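PDB 5Z4G: SAHS4 from Ramazzottius varieornatus, which is a secreted, heat-soluble protein of a tardigrade that binds zinc and probably acts as a molecular shield when water is scarce. Local coordinates for residues A[36-39]-A[40-44]; A[46-49]-A[50-53]. All coordinates share one frame; numbering follows the deposited sequence.

Contact 1 (A[36-39]-A[40-44]); sequences ENWE and AFVKA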
# COMPACT_ATOMS: atom_id res chain seq x y z
N GLU A 36 13.33 2.66 -3.00
CA GLU A 36 14.07 3.10 -4.18
C GLU A 36 13.47 4.41 -4.69
O GLU A 36 12.24 4.53 -4.79
CB GLU A 36 14.05 2.04 -5.27
CG GLU A 36 15.39 1.37 -5.53
CD GLU A 36 15.45 0.68 -6.89
OE1 GLU A 36 15.99 -0.44 -6.96
OE2 GLU A 36 14.96 1.26 -7.89
N ASN A 37 14.34 5.38 -4.98
CA ASN A 37 13.95 6.71 -5.46
C ASN A 37 13.13 7.55 -4.44
O ASN A 37 12.43 8.49 -4.82
CB ASN A 37 13.22 6.59 -6.82
CG ASN A 37 13.41 7.81 -7.69
OD1 ASN A 37 14.46 8.46 -7.68
ND2 ASN A 37 12.39 8.13 -8.48
N TRP A 38 13.24 7.21 -3.16
CA TRP A 38 12.50 7.89 -2.09
C TRP A 38 12.70 9.40 -2.04
O TRP A 38 11.72 10.13 -1.90
CB TRP A 38 12.83 7.27 -0.73
CG TRP A 38 12.00 7.79 0.43
CD1 TRP A 38 12.46 8.42 1.54
CD2 TRP A 38 10.57 7.71 0.57
NE1 TRP A 38 11.42 8.73 2.38
CE2 TRP A 38 10.25 8.30 1.82
CE3 TRP A 38 9.53 7.19 -0.22
CZ2 TRP A 38 8.93 8.40 2.29
CZ3 TRP A 38 8.21 7.28 0.25
CH2 TRP A 38 7.92 7.88 1.49
N GLU A 39 13.95 9.85 -2.16
CA GLU A 39 14.27 11.28 -2.11
C GLU A 39 13.49 12.06 -3.17
O GLU A 39 12.84 13.05 -2.86
CB GLU A 39 15.78 11.56 -2.22
CG GLU A 39 16.17 12.95 -1.72
CD GLU A 39 17.55 13.41 -2.17
OE1 GLU A 39 18.27 13.98 -1.33
OE2 GLU A 39 17.91 13.23 -3.35
N ALA A 40 13.56 11.58 -4.42
CA ALA A 40 12.84 12.19 -5.54
C ALA A 40 11.32 12.15 -5.37
O ALA A 40 10.64 13.13 -5.70
CB ALA A 40 13.25 11.54 -6.86
N PHE A 41 10.79 11.04 -4.84
CA PHE A 41 9.35 10.88 -4.59
C PHE A 41 8.84 11.83 -3.52
O PHE A 41 7.80 12.45 -3.70
CB PHE A 41 8.98 9.42 -4.25
CG PHE A 41 7.49 9.21 -4.06
CD1 PHE A 41 6.66 8.97 -5.16
CD2 PHE A 41 6.92 9.25 -2.78
CE1 PHE A 41 5.29 8.78 -4.99
CE2 PHE A 41 5.55 9.06 -2.61
CZ PHE A 41 4.73 8.83 -3.71
N VAL A 42 9.57 11.92 -2.41
CA VAL A 42 9.25 12.85 -1.33
C VAL A 42 9.09 14.29 -1.86
O VAL A 42 8.11 14.96 -1.54
CB VAL A 42 10.29 12.75 -0.18
CG1 VAL A 42 10.30 13.98 0.72
CG2 VAL A 42 10.03 11.50 0.66
N LYS A 43 10.03 14.71 -2.71
CA LYS A 43 10.04 16.07 -3.27
C LYS A 43 8.87 16.29 -4.24
O LYS A 43 8.11 17.25 -4.09
CB LYS A 43 11.39 16.36 -3.94
CG LYS A 43 11.56 17.80 -4.42
CD LYS A 43 12.76 17.95 -5.35
CE LYS A 43 12.79 19.33 -6.01
NZ LYS A 43 13.93 19.47 -6.96
N ALA A 44 8.74 15.40 -5.22
CA ALA A 44 7.71 15.53 -6.26
C ALA A 44 6.28 15.32 -5.76
O ALA A 44 5.37 16.03 -6.19
CB ALA A 44 8.02 14.60 -7.41
O HOH W 1 15.59 9.70 -5.27

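Contact 2 (A[46-49]-A[50-53]); sequences NIPP and KDQA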
# COMPACT_ATOMS: atom_id res chain seq x y z
N ASN A 46 5.34 15.75 -2.72
CA ASN A 46 5.17 16.67 -1.60
C ASN A 46 4.78 15.94 -0.32
O ASN A 46 3.78 16.27 0.33
CB ASN A 46 4.19 17.80 -1.96
CG ASN A 46 4.58 18.54 -3.22
OD1 ASN A 46 3.84 18.55 -4.20
ND2 ASN A 46 5.76 19.16 -3.20
N ILE A 47 5.58 14.93 0.02
CA ILE A 47 5.37 14.14 1.23
C ILE A 47 5.83 14.98 2.43
O ILE A 47 7.02 15.32 2.52
CB ILE A 47 6.09 12.77 1.16
CG1 ILE A 47 5.66 11.96 -0.09
CG2 ILE A 47 5.91 11.97 2.45
CD1 ILE A 47 4.17 11.74 -0.29
N PRO A 48 4.90 15.34 3.34
CA PRO A 48 5.23 16.18 4.50
C PRO A 48 6.17 15.45 5.47
O PRO A 48 6.14 14.22 5.52
CB PRO A 48 3.87 16.45 5.14
CG PRO A 48 3.03 15.28 4.75
CD PRO A 48 3.48 14.92 3.36
N PRO A 49 7.00 16.20 6.24
CA PRO A 49 7.89 15.59 7.23
C PRO A 49 7.22 14.60 8.19
O PRO A 49 7.83 13.59 8.53
CB PRO A 49 8.43 16.79 8.01
CG PRO A 49 8.45 17.88 6.99
CD PRO A 49 7.23 17.66 6.14
N LYS A 50 5.97 14.86 8.59
CA LYS A 50 5.23 13.96 9.49
C LYS A 50 4.99 12.57 8.89
O LYS A 50 4.96 11.58 9.62
CB LYS A 50 3.91 14.58 9.98
CG LYS A 50 2.81 14.76 8.93
CD LYS A 50 1.53 15.26 9.57
CE LYS A 50 0.34 15.11 8.63
NZ LYS A 50 -0.15 13.70 8.55
N ASP A 51 4.82 12.51 7.57
CA ASP A 51 4.65 11.25 6.84
C ASP A 51 5.98 10.60 6.49
O ASP A 51 6.11 9.37 6.55
CB ASP A 51 3.79 11.46 5.59
CG ASP A 51 2.33 11.77 5.90
OD1 ASP A 51 1.89 11.60 7.06
OD2 ASP A 51 1.60 12.18 4.97
N GLN A 52 6.97 11.43 6.14
CA GLN A 52 8.35 11.01 5.88
C GLN A 52 8.93 10.17 7.02
O GLN A 52 9.58 9.16 6.77
CB GLN A 52 9.26 12.22 5.65
CG GLN A 52 9.17 12.87 4.28
CD GLN A 52 10.10 14.07 4.17
OE1 GLN A 52 11.31 13.94 4.32
NE2 GLN A 52 9.53 15.24 3.88
N ALA A 53 8.67 10.61 8.25
CA ALA A 53 9.16 9.97 9.48
C ALA A 53 8.78 8.49 9.61
O ALA A 53 9.52 7.71 10.21
CB ALA A 53 8.67 10.75 10.70

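Contact 1 (A[36-39]-A[40-44])
A40 lies in the first turn of helix 38-44, its methyl CB set against the amide of N37, 3.4 Å from OD1. One water ties the same two residues together: it donates to N37 OD1 and accepts from A40 N, so this first-turn N-H is satisfied through solvent, while N37 itself, at the N-cap position, makes no capping bond with its side chain. The other end of that amide, ND2, is held by the carbonyl of T151 on strand 150-159. F41 comes next, its N bonded to N37 O at 3.0 Å. Its ring and the six-membered ring of W38 lie nearly parallel, planes at 21°, but are slid so far apart that they barely overlap; CD2 of F41 and CZ3 of W38 make the approach at 3.8 Å. In the fatty-acid-binding-protein-like barrel of this family, two short helices follow the first strand, and this is the first of them; F41 meets F145 of strand 140-147 edge to face. V42 N then gives W38 O a nearly straight bond of 2.8 Å. With CG1 of V42 anti to the backbone N (chi1 160°), CG2 is left to sit over one face of the indole, 3.6 Å from the centroid of the five-membered ring, a CH-pi contact. Replacing W38 with an alanine would probably leave this methyl without its aromatic platform and open a gap beside F41. W38 NE1, buried here, finds no partner in the model. Last, K43 N donates to E39 O at 3.3 Å, closing the next turn.

Contact 2 (A[46-49]-A[50-53])
Two N-H groups, those of D51 and Q52, converge on the carbonyl oxygen of P48, the residue at the N-cap position of helix 49-52. Q52 N approaches in the carbonyl plane at 3.0 Å, and the bond is nearly straight (168°). D51 N is just as close to P48 O, yet stands well above that plane and bends its hydrogen bond to 133°, a 3-10-type bond from residue i+3 beside the alpha-helical one from i+4. A53 N closes the next turn on P49 O at 3.1 Å. This is the start of the second short helix of the fatty-acid-binding-protein-like fold, with a proline, P49, at the first position after the N-cap; it suits that place, since its nitrogen has no hydrogen to offer and a first-turn nitrogen has no helical carbonyl to bond.

Among the side chains, Q52 does most of the reaching back. Its CG lies anti to the carbonyl carbon and beside the backbone N (chi1 -78°), which sends the amide along the ring of P49 and lets NE2 donate to I47 O at 2.9 Å, tilted out of the carbonyl plane. The CG2 methyl of I47 packs against both CB of D51 and CG of Q52. The carboxylate of D51 lies against the P48 ring, with OD2 3.4 Å from CG of that proline. Its other oxygen, OD1, meets K50 NZ at 3.3 Å in a salt bridge, on the syn side but well out of the carboxylate plane, where the lysine chain bends back at its last torsion. K50 NZ also forms a salt bridge with D102, just after strand 97-101, and its side chain lies about 4 Å from that of the zinc ligand H101. On the side of helix 38-44, I47 touches F41 and Q52 touches V42, which sets this short second helix against the first.

How the contacts relate
Contacts 1 and 2 follow one another along the chain, their centres about 11 Å apart, and together make the helix-turn-helix between strands 26-30 and 62-66. N46 turns the chain between them as a Schellman motif ending helix 38-44. Straight after it, V42 O of 36-44 and I47 N of 46-53 are 3.0 Å apart, a probable hydrogen bond. V42 CG1 packs on Q52 CD at 3.5 Å, and CE2 of F41 on CD1 of I47 at 3.8 Å. Contact 1 lies away from both zinc sites; in contact 2, the K50 side chain lies about 6 Å from the zinc ion bound by H85 and H101.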